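Long-range contacts in CAMK/CAMK2 protein kinase (Salpingoeca rosetta, PDB 5IG1), which probably transfers phosphate from ATP to serine and threonine side chains of target proteins, as the kinase domain of a calcium/calmodulin-dependent enzyme: residues V199-C204 and K254-P259; P182-P187 and G205-I210; T247-L252 and H273-R278; V213-F218 and P240-V245; P173-F178 and V193-A198. One frame throughout, in Å; residues are numbered along the deposited sequence.

Contact 1 (V199-C204 and K254-P259)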
# COMPACT_ATOMS: atom_id res chain seq x y z
N VAL A 199 -0.93 1.72 13.06
CA VAL A 199 0.13 2.25 12.21
C VAL A 199 -0.35 2.33 10.76
O VAL A 199 -0.14 3.35 10.08
CB VAL A 199 1.43 1.43 12.36
CG1 VAL A 199 1.82 1.33 13.82
CG2 VAL A 199 1.32 0.06 11.77
N ASP A 200 -1.04 1.30 10.29
CA ASP A 200 -1.62 1.35 8.95
C ASP A 200 -2.52 2.57 8.81
O ASP A 200 -2.41 3.33 7.84
CB ASP A 200 -2.38 0.06 8.64
CG ASP A 200 -1.46 -1.11 8.40
OD1 ASP A 200 -0.27 -0.86 8.09
OD2 ASP A 200 -1.90 -2.27 8.52
N VAL A 201 -3.39 2.81 9.80
CA VAL A 201 -4.26 3.98 9.76
C VAL A 201 -3.44 5.24 9.56
O VAL A 201 -3.77 6.10 8.72
CB VAL A 201 -5.12 4.07 11.03
CG1 VAL A 201 -5.82 5.42 11.09
CG2 VAL A 201 -6.14 2.94 11.05
N TRP A 202 -2.33 5.35 10.28
CA TRP A 202 -1.46 6.51 10.11
C TRP A 202 -1.07 6.67 8.65
O TRP A 202 -1.27 7.74 8.06
CB TRP A 202 -0.22 6.37 10.99
CG TRP A 202 0.71 7.53 10.86
CD1 TRP A 202 1.72 7.67 9.96
CD2 TRP A 202 0.71 8.72 11.65
NE1 TRP A 202 2.35 8.87 10.14
CE2 TRP A 202 1.75 9.53 11.17
CE3 TRP A 202 -0.07 9.17 12.72
CZ2 TRP A 202 2.03 10.78 11.73
CZ3 TRP A 202 0.21 10.41 13.26
CH2 TRP A 202 1.25 11.20 12.77
N ALA A 203 -0.54 5.61 8.04
CA ALA A 203 -0.14 5.70 6.64
C ALA A 203 -1.31 6.17 5.78
O ALA A 203 -1.14 7.03 4.91
CB ALA A 203 0.39 4.36 6.14
N CYS A 204 -2.51 5.66 6.05
CA CYS A 204 -3.67 6.06 5.26
C CYS A 204 -3.85 7.57 5.31
O CYS A 204 -4.02 8.22 4.28
CB CYS A 204 -4.93 5.34 5.73
SG CYS A 204 -5.03 3.64 5.17
N LYS A 254 -6.92 14.69 10.22
CA LYS A 254 -6.53 14.98 11.60
C LYS A 254 -6.74 13.76 12.49
O LYS A 254 -5.93 13.49 13.38
CB LYS A 254 -7.32 16.17 12.14
CG LYS A 254 -6.80 17.53 11.69
CD LYS A 254 -5.67 18.03 12.59
CE LYS A 254 -5.15 19.39 12.12
NZ LYS A 254 -3.89 19.77 12.82
N ALA A 255 -7.81 13.00 12.24
CA ALA A 255 -8.08 11.82 13.05
C ALA A 255 -7.13 10.68 12.70
O ALA A 255 -6.59 10.02 13.59
CB ALA A 255 -9.53 11.38 12.87
N MET A 256 -6.92 10.44 11.40
CA MET A 256 -6.00 9.39 10.98
C MET A 256 -4.57 9.69 11.41
O MET A 256 -3.78 8.76 11.61
CB MET A 256 -6.06 9.21 9.47
CG MET A 256 -7.37 8.67 8.94
SD MET A 256 -7.32 8.44 7.16
CE MET A 256 -8.95 7.78 6.88
N LEU A 257 -4.21 10.96 11.55
CA LEU A 257 -2.88 11.36 11.99
C LEU A 257 -2.86 11.72 13.47
O LEU A 257 -2.18 12.66 13.88
CB LEU A 257 -2.37 12.53 11.16
CG LEU A 257 -2.10 12.20 9.69
CD1 LEU A 257 -1.60 13.43 8.94
CD2 LEU A 257 -1.11 11.05 9.57
N GLU A 258 -3.60 10.99 14.29
CA GLU A 258 -3.55 11.20 15.73
C GLU A 258 -2.23 10.65 16.28
O GLU A 258 -1.93 9.47 16.06
CB GLU A 258 -4.73 10.52 16.41
CG GLU A 258 -4.60 10.41 17.93
CD GLU A 258 -4.71 11.75 18.63
OE1 GLU A 258 -5.27 12.69 18.03
OE2 GLU A 258 -4.23 11.85 19.78
N PRO A 259 -1.44 11.45 16.99
CA PRO A 259 -0.11 10.98 17.43
C PRO A 259 -0.16 9.79 18.38
O PRO A 259 0.84 9.07 18.47
CB PRO A 259 0.50 12.21 18.12
CG PRO A 259 -0.34 13.37 17.68
CD PRO A 259 -1.71 12.83 17.43

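Contact 2 (P182-P187 and G205-I210)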
# COMPACT_ATOMS: atom_id res chain seq x y z
N PRO A 182 10.08 5.98 5.34
CA PRO A 182 10.11 7.04 6.36
C PRO A 182 8.95 8.01 6.31
O PRO A 182 8.40 8.37 7.37
CB PRO A 182 11.45 7.74 6.06
CG PRO A 182 12.29 6.68 5.46
CD PRO A 182 11.35 5.88 4.61
N GLY A 183 8.54 8.45 5.12
CA GLY A 183 7.44 9.40 5.02
C GLY A 183 6.13 8.91 5.61
O GLY A 183 5.32 9.73 6.05
N TYR A 184 5.90 7.61 5.63
CA TYR A 184 4.63 7.06 6.10
C TYR A 184 4.75 6.40 7.47
O TYR A 184 3.77 5.82 7.95
CB TYR A 184 4.07 6.09 5.07
CG TYR A 184 4.13 6.66 3.67
CD1 TYR A 184 5.28 6.55 2.91
CD2 TYR A 184 3.06 7.36 3.13
CE1 TYR A 184 5.37 7.09 1.66
CE2 TYR A 184 3.13 7.91 1.86
CZ TYR A 184 4.29 7.77 1.13
OH TYR A 184 4.39 8.31 -0.13
N LEU A 185 5.91 6.51 8.11
CA LEU A 185 6.11 5.88 9.41
C LEU A 185 5.19 6.49 10.46
O LEU A 185 5.01 7.71 10.52
CB LEU A 185 7.56 6.01 9.85
CG LEU A 185 8.55 5.10 9.13
CD1 LEU A 185 9.97 5.41 9.54
CD2 LEU A 185 8.20 3.66 9.43
N SER A 186 4.62 5.64 11.29
CA SER A 186 3.81 6.09 12.41
C SER A 186 4.71 6.56 13.55
O SER A 186 5.84 6.08 13.69
CB SER A 186 2.90 4.97 12.89
OG SER A 186 3.54 3.73 12.70
N PRO A 187 4.23 7.49 14.38
CA PRO A 187 5.08 7.95 15.49
C PRO A 187 5.46 6.83 16.43
O PRO A 187 6.59 6.79 16.93
CB PRO A 187 4.20 9.01 16.17
CG PRO A 187 3.13 9.35 15.19
CD PRO A 187 2.89 8.10 14.42
N GLY A 205 -3.76 8.14 6.51
CA GLY A 205 -3.79 9.58 6.67
C GLY A 205 -2.78 10.24 5.75
O GLY A 205 -3.15 11.07 4.91
N VAL A 206 -1.52 9.83 5.86
CA VAL A 206 -0.48 10.41 5.03
C VAL A 206 -0.83 10.25 3.56
O VAL A 206 -0.63 11.16 2.75
CB VAL A 206 0.88 9.77 5.35
CG1 VAL A 206 1.98 10.42 4.55
CG2 VAL A 206 1.17 9.88 6.84
N ILE A 207 -1.39 9.09 3.20
CA ILE A 207 -1.78 8.85 1.82
C ILE A 207 -2.94 9.75 1.43
O ILE A 207 -2.92 10.41 0.38
CB ILE A 207 -2.12 7.36 1.63
CG1 ILE A 207 -0.86 6.50 1.76
CG2 ILE A 207 -2.82 7.11 0.30
CD1 ILE A 207 -1.16 5.03 1.80
N LEU A 208 -3.96 9.82 2.30
CA LEU A 208 -5.14 10.61 1.99
C LEU A 208 -4.77 12.07 1.75
O LEU A 208 -5.16 12.67 0.74
CB LEU A 208 -6.16 10.47 3.12
CG LEU A 208 -7.41 11.34 3.04
CD1 LEU A 208 -8.07 11.22 1.67
CD2 LEU A 208 -8.40 10.97 4.14
N TYR A 209 -3.97 12.64 2.66
CA TYR A 209 -3.37 13.96 2.48
C TYR A 209 -2.84 14.13 1.07
O TYR A 209 -3.24 15.06 0.35
CB TYR A 209 -2.25 14.13 3.51
CG TYR A 209 -1.74 15.54 3.71
CD1 TYR A 209 -0.81 16.08 2.85
CD2 TYR A 209 -2.15 16.30 4.79
CE1 TYR A 209 -0.31 17.36 3.04
CE2 TYR A 209 -1.66 17.58 4.99
CZ TYR A 209 -0.75 18.10 4.11
OH TYR A 209 -0.27 19.38 4.30
N ILE A 210 -1.96 13.23 0.64
CA ILE A 210 -1.40 13.34 -0.71
C ILE A 210 -2.52 13.33 -1.74
O ILE A 210 -2.62 14.23 -2.58
CB ILE A 210 -0.38 12.21 -0.96
CG1 ILE A 210 0.65 12.19 0.16
CG2 ILE A 210 0.31 12.43 -2.29
CD1 ILE A 210 1.53 10.96 0.16

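Contact 3 (T247-L252 and H273-R278)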
# COMPACT_ATOMS: atom_id res chain seq x y z
N THR A 247 -13.95 20.49 5.01
CA THR A 247 -13.51 20.29 6.38
C THR A 247 -13.70 18.85 6.82
O THR A 247 -13.03 18.41 7.76
CB THR A 247 -14.25 21.23 7.34
OG1 THR A 247 -15.65 20.95 7.28
CG2 THR A 247 -14.00 22.69 6.97
N ALA A 248 -14.58 18.10 6.16
CA ALA A 248 -14.73 16.69 6.49
C ALA A 248 -13.45 15.93 6.20
O ALA A 248 -12.98 15.14 7.03
CB ALA A 248 -15.89 16.08 5.70
N ALA A 249 -12.86 16.15 5.03
CA ALA A 249 -11.59 15.52 4.71
C ALA A 249 -10.50 15.96 5.68
O ALA A 249 -9.73 15.13 6.18
CB ALA A 249 -11.19 15.83 3.27
N LYS A 250 -10.43 17.27 5.97
CA LYS A 250 -9.42 17.77 6.90
C LYS A 250 -9.55 17.09 8.26
O LYS A 250 -8.55 16.67 8.84
CB LYS A 250 -9.54 19.28 7.05
CG LYS A 250 -9.32 20.10 5.79
CD LYS A 250 -8.98 21.54 6.14
CE LYS A 250 -9.25 22.50 5.00
NZ LYS A 250 -10.68 22.95 4.94
N GLU A 251 -10.77 16.99 8.77
CA GLU A 251 -10.99 16.35 10.06
C GLU A 251 -10.64 14.87 9.99
O GLU A 251 -10.08 14.31 10.95
CB GLU A 251 -12.43 16.55 10.51
CG GLU A 251 -12.75 17.98 10.93
CD GLU A 251 -14.23 18.20 11.18
OE1 GLU A 251 -15.01 17.22 11.09
OE2 GLU A 251 -14.62 19.36 11.46
N LEU A 252 -10.96 14.21 8.87
CA LEU A 252 -10.63 12.80 8.72
C LEU A 252 -9.12 12.59 8.78
O LEU A 252 -8.64 11.65 9.42
CB LEU A 252 -11.20 12.26 7.41
CG LEU A 252 -10.99 10.77 7.16
CD1 LEU A 252 -11.57 9.95 8.30
CD2 LEU A 252 -11.60 10.32 5.83
N HIS A 273 -16.89 6.91 8.59
CA HIS A 273 -16.75 8.37 8.60
C HIS A 273 -17.54 8.97 7.43
O HIS A 273 -17.55 8.40 6.33
CB HIS A 273 -15.28 8.77 8.50
CG HIS A 273 -15.03 10.24 8.67
ND1 HIS A 273 -15.26 11.16 7.67
CD2 HIS A 273 -14.57 10.95 9.73
CE1 HIS A 273 -14.95 12.36 8.10
NE2 HIS A 273 -14.53 12.27 9.35
N PRO A 274 -18.21 10.10 7.64
CA PRO A 274 -19.07 10.65 6.57
C PRO A 274 -18.33 10.90 5.27
O PRO A 274 -18.91 10.72 4.19
CB PRO A 274 -19.62 11.95 7.18
CG PRO A 274 -18.73 12.25 8.35
CD PRO A 274 -18.27 10.92 8.86
N TRP A 275 -17.06 11.30 5.33
CA TRP A 275 -16.31 11.55 4.10
C TRP A 275 -16.04 10.27 3.31
O TRP A 275 -15.74 10.35 2.12
CB TRP A 275 -14.98 12.25 4.42
CG TRP A 275 -14.30 12.82 3.22
CD1 TRP A 275 -14.52 14.04 2.65
CD2 TRP A 275 -13.26 12.20 2.44
NE1 TRP A 275 -13.70 14.22 1.56
CE2 TRP A 275 -12.92 13.10 1.41
CE3 TRP A 275 -12.61 10.97 2.51
CZ2 TRP A 275 -11.95 12.81 0.46
CZ3 TRP A 275 -11.63 10.69 1.57
CH2 TRP A 275 -11.31 11.60 0.56
N ILE A 276 -16.15 9.11 3.95
CA ILE A 276 -15.91 7.82 3.31
C ILE A 276 -17.21 7.11 2.95
O ILE A 276 -17.33 6.53 1.87
CB ILE A 276 -15.03 6.93 4.22
CG1 ILE A 276 -13.68 7.58 4.50
CG2 ILE A 276 -14.82 5.56 3.57
CD1 ILE A 276 -12.70 7.47 3.36
N ALA A 277 -18.19 7.14 3.85
CA ALA A 277 -19.41 6.36 3.68
C ALA A 277 -20.50 7.09 2.91
O ALA A 277 -21.32 6.45 2.25
CB ALA A 277 -19.96 5.95 5.05
N ARG A 278 -20.53 8.42 2.99
CA ARG A 278 -21.54 9.21 2.30
C ARG A 278 -20.98 9.68 0.96
O ARG A 278 -19.91 10.29 0.91
CB ARG A 278 -21.97 10.40 3.16
CG ARG A 278 -22.81 10.00 4.36
CD ARG A 278 -24.21 9.58 3.94
NE ARG A 278 -24.98 9.04 5.05
CZ ARG A 278 -25.63 9.77 5.95
NH1 ARG A 278 -25.59 11.10 5.88
NH2 ARG A 278 -26.31 9.18 6.92

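Contact 4 (V213-F218 and P240-V245)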
# COMPACT_ATOMS: atom_id res chain seq x y z
N VAL A 213 -3.91 16.88 -2.10
CA VAL A 213 -3.13 18.05 -2.50
C VAL A 213 -1.88 17.71 -3.30
O VAL A 213 -1.30 18.63 -3.91
CB VAL A 213 -2.74 18.92 -1.28
CG1 VAL A 213 -3.97 19.61 -0.67
CG2 VAL A 213 -1.99 18.09 -0.22
N GLY A 214 -1.39 16.47 -3.32
CA GLY A 214 -0.28 16.14 -4.18
C GLY A 214 1.08 16.21 -3.54
O GLY A 214 2.07 15.98 -4.24
N TYR A 215 1.17 16.51 -2.25
CA TYR A 215 2.44 16.56 -1.54
C TYR A 215 2.23 15.97 -0.16
O TYR A 215 1.11 15.99 0.36
CB TYR A 215 2.99 17.99 -1.43
CG TYR A 215 2.06 18.97 -0.76
CD1 TYR A 215 2.08 19.15 0.61
CD2 TYR A 215 1.19 19.75 -1.51
CE1 TYR A 215 1.24 20.05 1.23
CE2 TYR A 215 0.34 20.66 -0.89
CZ TYR A 215 0.38 20.80 0.47
OH TYR A 215 -0.46 21.71 1.08
N PRO A 216 3.28 15.41 0.45
CA PRO A 216 3.11 14.72 1.74
C PRO A 216 3.05 15.72 2.88
O PRO A 216 3.58 16.83 2.77
CB PRO A 216 4.36 13.84 1.83
CG PRO A 216 5.38 14.61 1.05
CD PRO A 216 4.66 15.30 -0.06
N PRO A 217 2.41 15.36 3.99
CA PRO A 217 2.40 16.27 5.15
C PRO A 217 3.74 16.33 5.86
O PRO A 217 4.09 17.38 6.41
CB PRO A 217 1.31 15.69 6.05
CG PRO A 217 1.32 14.24 5.74
CD PRO A 217 1.65 14.12 4.26
N PHE A 218 4.50 15.24 5.86
CA PHE A 218 5.82 15.19 6.48
C PHE A 218 6.82 14.99 5.35
O PHE A 218 6.94 13.89 4.80
CB PHE A 218 5.90 14.08 7.52
CG PHE A 218 4.68 13.97 8.39
CD1 PHE A 218 4.43 14.89 9.39
CD2 PHE A 218 3.78 12.94 8.20
CE1 PHE A 218 3.30 14.79 10.18
CE2 PHE A 218 2.65 12.82 8.99
CZ PHE A 218 2.41 13.75 9.98
N PRO A 240 -3.11 28.12 -0.60
CA PRO A 240 -4.54 28.07 -0.93
C PRO A 240 -5.06 26.67 -1.24
O PRO A 240 -6.27 26.52 -1.41
CB PRO A 240 -4.61 28.94 -2.17
CG PRO A 240 -3.35 28.61 -2.88
CD PRO A 240 -2.30 28.40 -1.80
N GLU A 241 -4.17 25.68 -1.33
CA GLU A 241 -4.58 24.35 -1.77
C GLU A 241 -5.69 23.80 -0.90
O GLU A 241 -6.69 23.26 -1.41
CB GLU A 241 -3.38 23.40 -1.77
CG GLU A 241 -2.10 23.98 -2.37
CD GLU A 241 -1.09 24.36 -1.31
OE1 GLU A 241 -1.18 23.81 -0.18
OE2 GLU A 241 -0.20 25.19 -1.59
N TRP A 242 -5.56 23.94 0.41
CA TRP A 242 -6.50 23.34 1.35
C TRP A 242 -7.75 24.17 1.58
O TRP A 242 -8.69 23.68 2.21
CB TRP A 242 -5.80 23.09 2.69
CG TRP A 242 -4.87 21.95 2.63
CD1 TRP A 242 -3.53 21.99 2.42
CD2 TRP A 242 -5.22 20.57 2.76
NE1 TRP A 242 -3.01 20.72 2.43
CE2 TRP A 242 -4.03 19.83 2.64
CE3 TRP A 242 -6.42 19.89 2.98
CZ2 TRP A 242 -4.01 18.45 2.73
CZ3 TRP A 242 -6.39 18.52 3.07
CH2 TRP A 242 -5.20 17.81 2.94
N ASP A 243 -7.78 25.41 1.10
CA ASP A 243 -8.97 26.23 1.28
C ASP A 243 -10.16 25.68 0.50
O ASP A 243 -11.31 25.89 0.90
CB ASP A 243 -8.68 27.67 0.86
CG ASP A 243 -7.54 28.26 1.63
OD1 ASP A 243 -7.26 27.77 2.74
OD2 ASP A 243 -6.93 29.23 1.14
N SER A 244 -9.90 24.96 -0.59
CA SER A 244 -10.96 24.34 -1.38
C SER A 244 -11.17 22.88 -1.03
O SER A 244 -11.77 22.14 -1.82
CB SER A 244 -10.66 24.49 -2.88
OG SER A 244 -9.38 23.98 -3.19
N VAL A 245 -10.70 22.44 0.13
CA VAL A 245 -10.92 21.08 0.61
C VAL A 245 -12.03 21.11 1.65
O VAL A 245 -12.14 22.06 2.44
CB VAL A 245 -9.64 20.45 1.19
CG1 VAL A 245 -9.94 19.13 1.88
CG2 VAL A 245 -8.63 20.23 0.09

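Contact 5 (P173-F178 and V193-A198)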
# COMPACT_ATOMS: atom_id res chain seq x y z
N PRO A 173 -0.86 -4.69 21.27
CA PRO A 173 0.33 -3.92 20.86
C PRO A 173 1.64 -4.65 21.14
O PRO A 173 1.92 -5.03 22.28
CB PRO A 173 0.22 -2.64 21.68
CG PRO A 173 -1.24 -2.47 21.91
CD PRO A 173 -1.79 -3.87 22.07
N THR A 174 2.43 -4.85 20.09
CA THR A 174 3.65 -5.64 20.16
C THR A 174 4.72 -4.97 19.31
O THR A 174 4.41 -4.33 18.31
CB THR A 174 3.39 -7.08 19.67
OG1 THR A 174 2.29 -7.65 20.40
CG2 THR A 174 4.61 -7.95 19.89
N TYR A 175 5.97 -5.10 19.74
CA TYR A 175 7.09 -4.59 18.95
C TYR A 175 7.40 -5.57 17.83
O TYR A 175 7.73 -6.73 18.09
CB TYR A 175 8.32 -4.34 19.81
CG TYR A 175 9.42 -3.61 19.07
CD1 TYR A 175 9.19 -2.36 18.49
CD2 TYR A 175 10.70 -4.15 18.95
CE1 TYR A 175 10.18 -1.69 17.81
CE2 TYR A 175 11.70 -3.47 18.27
CZ TYR A 175 11.44 -2.24 17.70
OH TYR A 175 12.43 -1.56 17.02
N PHE A 176 7.30 -5.10 16.58
CA PHE A 176 7.63 -5.91 15.42
C PHE A 176 8.89 -5.42 14.72
O PHE A 176 9.24 -5.95 13.65
CB PHE A 176 6.46 -5.91 14.43
CG PHE A 176 5.19 -6.47 15.01
CD1 PHE A 176 4.96 -7.83 15.01
CD2 PHE A 176 4.24 -5.63 15.54
CE1 PHE A 176 3.80 -8.35 15.54
CE2 PHE A 176 3.07 -6.14 16.07
CZ PHE A 176 2.85 -7.50 16.08
N GLY A 177 9.59 -4.45 15.29
CA GLY A 177 10.77 -3.87 14.68
C GLY A 177 10.47 -2.54 14.01
O GLY A 177 9.32 -2.12 13.85
N PHE A 178 11.55 -1.88 13.60
CA PHE A 178 11.46 -0.59 12.93
C PHE A 178 11.50 -0.85 11.43
O PHE A 178 12.57 -1.13 10.87
CB PHE A 178 12.58 0.34 13.38
CG PHE A 178 12.56 1.69 12.71
CD1 PHE A 178 11.85 2.74 13.25
CD2 PHE A 178 13.27 1.90 11.54
CE1 PHE A 178 11.84 3.98 12.63
CE2 PHE A 178 13.27 3.13 10.92
CZ PHE A 178 12.55 4.17 11.47
N VAL A 193 8.19 1.78 20.13
CA VAL A 193 7.35 1.25 21.19
C VAL A 193 6.48 0.17 20.57
O VAL A 193 6.35 0.13 19.33
CB VAL A 193 6.50 2.35 21.85
CG1 VAL A 193 7.39 3.49 22.31
CG2 VAL A 193 5.45 2.86 20.88
N PRO A 194 5.89 -0.74 21.35
CA PRO A 194 4.98 -1.73 20.75
C PRO A 194 3.83 -1.04 20.04
O PRO A 194 3.25 -0.07 20.54
CB PRO A 194 4.49 -2.53 21.96
CG PRO A 194 5.59 -2.39 22.95
CD PRO A 194 6.11 -1.00 22.78
N TYR A 195 3.50 -1.54 18.85
CA TYR A 195 2.46 -0.93 18.03
C TYR A 195 1.48 -2.00 17.56
O TYR A 195 1.58 -3.18 17.92
CB TYR A 195 3.07 -0.15 16.86
CG TYR A 195 4.09 -0.89 16.02
CD1 TYR A 195 3.70 -1.62 14.91
CD2 TYR A 195 5.44 -0.81 16.32
CE1 TYR A 195 4.64 -2.27 14.11
CE2 TYR A 195 6.39 -1.46 15.53
CZ TYR A 195 5.97 -2.19 14.43
OH TYR A 195 6.89 -2.84 13.65
N ASP A 196 0.52 -1.57 16.75
CA ASP A 196 -0.61 -2.41 16.38
C ASP A 196 -1.10 -1.98 14.99
O ASP A 196 -0.35 -1.37 14.22
CB ASP A 196 -1.71 -2.32 17.45
CG ASP A 196 -2.22 -0.90 17.65
OD1 ASP A 196 -1.44 0.06 17.46
OD2 ASP A 196 -3.41 -0.75 18.01
N THR A 197 -2.36 -2.30 14.68
CA THR A 197 -2.91 -1.96 13.37
C THR A 197 -2.99 -0.46 13.14
O THR A 197 -3.01 -0.02 11.99
CB THR A 197 -4.30 -2.57 13.20
OG1 THR A 197 -5.19 -2.00 14.17
CG2 THR A 197 -4.26 -4.08 13.36
N ALA A 198 -3.04 0.34 14.22
CA ALA A 198 -3.16 1.79 14.07
C ALA A 198 -2.10 2.36 13.15
O ALA A 198 -2.33 3.39 12.50
CB ALA A 198 -3.10 2.46 15.44

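Contact 1 (V199-C204 and K254-P259)
Trp202 holds CG anti to its backbone N (chi1 -180°), and Leu257 holds its own CG anti to the carbonyl carbon (chi1 -66°); these torsions set the two CG atoms, and beyond them the side chains cross at about a right angle. The touching atom is Leu257 CD2, which sits over the middle of the six-membered ring of Trp202, 3.5 Å from its centroid and only 10° off the normal, a CH-pi contact on one face. The far end of the same ring runs against backbone rather than side chain. Trp202 CZ3 lies 3.3 Å from Leu257 O, while the Glu258 carbonyl and Pro259 N come up at the ring edge, where the chain has left the helix ending at Met256. The backbones also meet directly: Trp202 CA lies 3.6 Å from Met256 O, a CA-H...O contact. Met256, extended beyond CG, runs past Val201 and Cys204, with CB 4.1 Å from Val201 CG1 and SD 4.2 Å from Cys204 CB. Leu270 of helix 267-271 touches both Val201 and Met256 and continues this apolar layer. The Asp200 carboxylate, one residue before Val201, accepts from the backbone N atoms of His139 and Arg140 and is bonded to His133 NE2. This is the start of the long hydrophobic helix central to the C-terminal lobe of protein kinases, αF, with its Asp-x-Trp-x-x-Gly sequence, packed here against the end of helix 247-256.

Contact 2 (P182-P187 and G205-I210)
Tyr184 and Val206 bring the backbones closest, with CA atoms 6.2 Å apart, where a short 3-10 turn at 182-184 passes beside a regular helix. This is the P+1 loop of a protein kinase, the last part of the activation segment, resting on the central helix 198-213 of the C-terminal lobe. The turn is closed by Leu185 N donating to Pro182 O; beyond it the chain extends through Leu185 and Ser186, the residue just before helix 187-190. In the helix, Val206 and Ile210 are one turn apart, joined by the bond from Ile210 N to Val206 O, and both start their side chains toward the loop. Tyr184 carries most of the contact, and it uses one side of its ring, the CD2 and CE2 atoms. Its CG is anti to the carbonyl carbon (chi1 -47°), and the end of the ring comes nearer the helix than its root. Val206 places CG1 3.5 Å from Tyr184 CD2, approaching obliquely, and the same methyl lies 3.7 Å from Gly183 O. Ile207 adds a looser touch, its CG1 4.2 Å from Tyr184 CE2. The side chains meet by apolar packing. Around it, Pro144 touches Tyr184, Pro182 packs on helix 223-231, and Leu208 turns instead to helix 247-256. Farther out along the phenol, Ile210 crosses the tyrosine at about a right angle, and its CD1 lies near the ring plane at the edge, 3.8 Å from Tyr184 CE2 and 3.9 Å from Tyr184 OH.

Contact 3 (T247-L252 and H273-R278)
The His273 ring is sandwiched: Leu252 CD1 lies 3.4 Å above one face, offset toward the rim, and Pro274 CD covers the opposite face, while Trp275 CA comes up in plane at the edge. On the indole of Trp275, Ala249 CB sits over one face of the five-membered ring, 3.8 Å from its centroid; Ala248 CB approaches obliquely, 3.9 Å from Trp275 CD1. Leu252 divides its two methyls. CD1 serves the imidazole, whereas CD2 is wedged between Trp275 CE3, at 3.5 Å, and Ile276 CG1, at 3.7 Å. The imidazole is fixed from its own segment: His273 has CG anti to its backbone N (chi1 -173°). His273 ND1 accepts from Trp275 N at 3.0 Å and 157°, a capping bond from His273, the N-cap residue of helix 274-277. This is consistent with an unprotonated ND1. Indole NE1 has its polar partner in Glu115 OE1, at the start of helix 115-134. The His-Pro-Trp sequence here is familiar from the last part of CaMK-type catalytic domains. Helix 247-256 thus receives the short helix 274-277 on one flank; Leu208 and Leu212 of helix 198-213 touch Trp275 as well, and Ile276 continues onto Met122 and Leu126 of helix 115-134.

Contact 4 (V213-F218 and P240-V245)
Val213 lays CG1 over the indole face of Trp242, crossing it at about a right angle, 3.5 Å from the centroid of the five-membered ring and offset toward the rim. Its second methyl, CG2, touches both rings: it lies 3.5 Å above one face of the Tyr215 ring, offset toward the rim, and 3.6 Å from Trp242 CZ2. One valine thus touches two aromatic rings. Tyr215 has CG between the backbone N and the carbonyl carbon (chi1 57°); the hydroxyl at the far end meets two side chains of segment 240-245. Tyr215 OH donates to Glu241 OE1 at 2.6 Å, reaching the oxygen from above the carboxylate plane, 38° out of it. The ring and carboxylate planes stand 86° apart. Trp242 NE1 gives Tyr215 OH a weak bond at 3.1 Å, the oxygen lying near the indole plane at its edge. The phenol oxygen thus links an acid and an indole that are adjacent in sequence, and Glu241 CB adds an apolar touch on Val213 CG1 at 4.0 Å. Gly214, with positive phi, turns the chain out of the helix between Val213 and Tyr215. Arg287 also bonds to Glu241 O. The contact joins the two loops at either end of the excursion that carries helix 223-231: one follows helix 198-213, the other precedes helix 247-256, and Trp242 also packs on Leu212 of the first and Ile253 of the second.

Contact 5 (P173-F178 and V193-A198)
Tyr195 marks the tight part of this contact, and Thr174 is its backbone partner. The two form a single antiparallel hydrogen-bonded pair: Thr174 N donates to Tyr195 O at 2.9 Å, and Tyr195 N returns to Thr174 O at 3.0 Å, this second donor lying well above the carbonyl plane. Tyr195 has CG between its backbone N and carbonyl carbon (chi1 50°); CB points away from segment 173-178, yet the end of the phenol comes back to it. The hydroxyl donates to Gly177 O in the carbonyl plane and on a lone pair (C=O...donor angle 144°), and Arg140 NH1 bonds to the same hydroxyl. Beside the ring, Phe176 CD2 comes 3.7 Å from Tyr195 CE1, the two rings oblique at 58°. The outer side is looser and more exposed. Pro194 CB lies 3.6 Å from Pro173 O, while the CB atoms of Pro173 and Pro194 stay 4.3 Å apart, and Tyr175 CD1 reaches Tyr195 CE2 at 4.2 Å. Glu188 and Val189 of helix 187-190 also touch Tyr195. A lone beta bridge thus ties the middle of the kinase activation segment to the loop that leads into helix 198-213, next to the arginine of the His-Arg-Asp catalytic loop.

How the contacts relate
Contacts 1, 2 and 3 are buried, contact 4 partly so, and contact 5 lies at the surface. Helix 198-213 supplies a segment to contacts 1 and 2, and contact 4 begins at its last residue; helix 247-256 is shared by contacts 1 and 3. The buried contacts meet across their segments through methyls and aromatic rings, and the histidine cap of contact 3 lies within one segment, whereas contact 4 adds a phenol-carboxylate bond and contact 5 combines backbone pairing with a phenol-to-carbonyl bond. Phe218 of contact 4 touches Trp202 of contact 1, and Leu208 of segment 205-210 reaches contact 3. Contacts 4 and 5 stand about 29 Å apart, centre to centre.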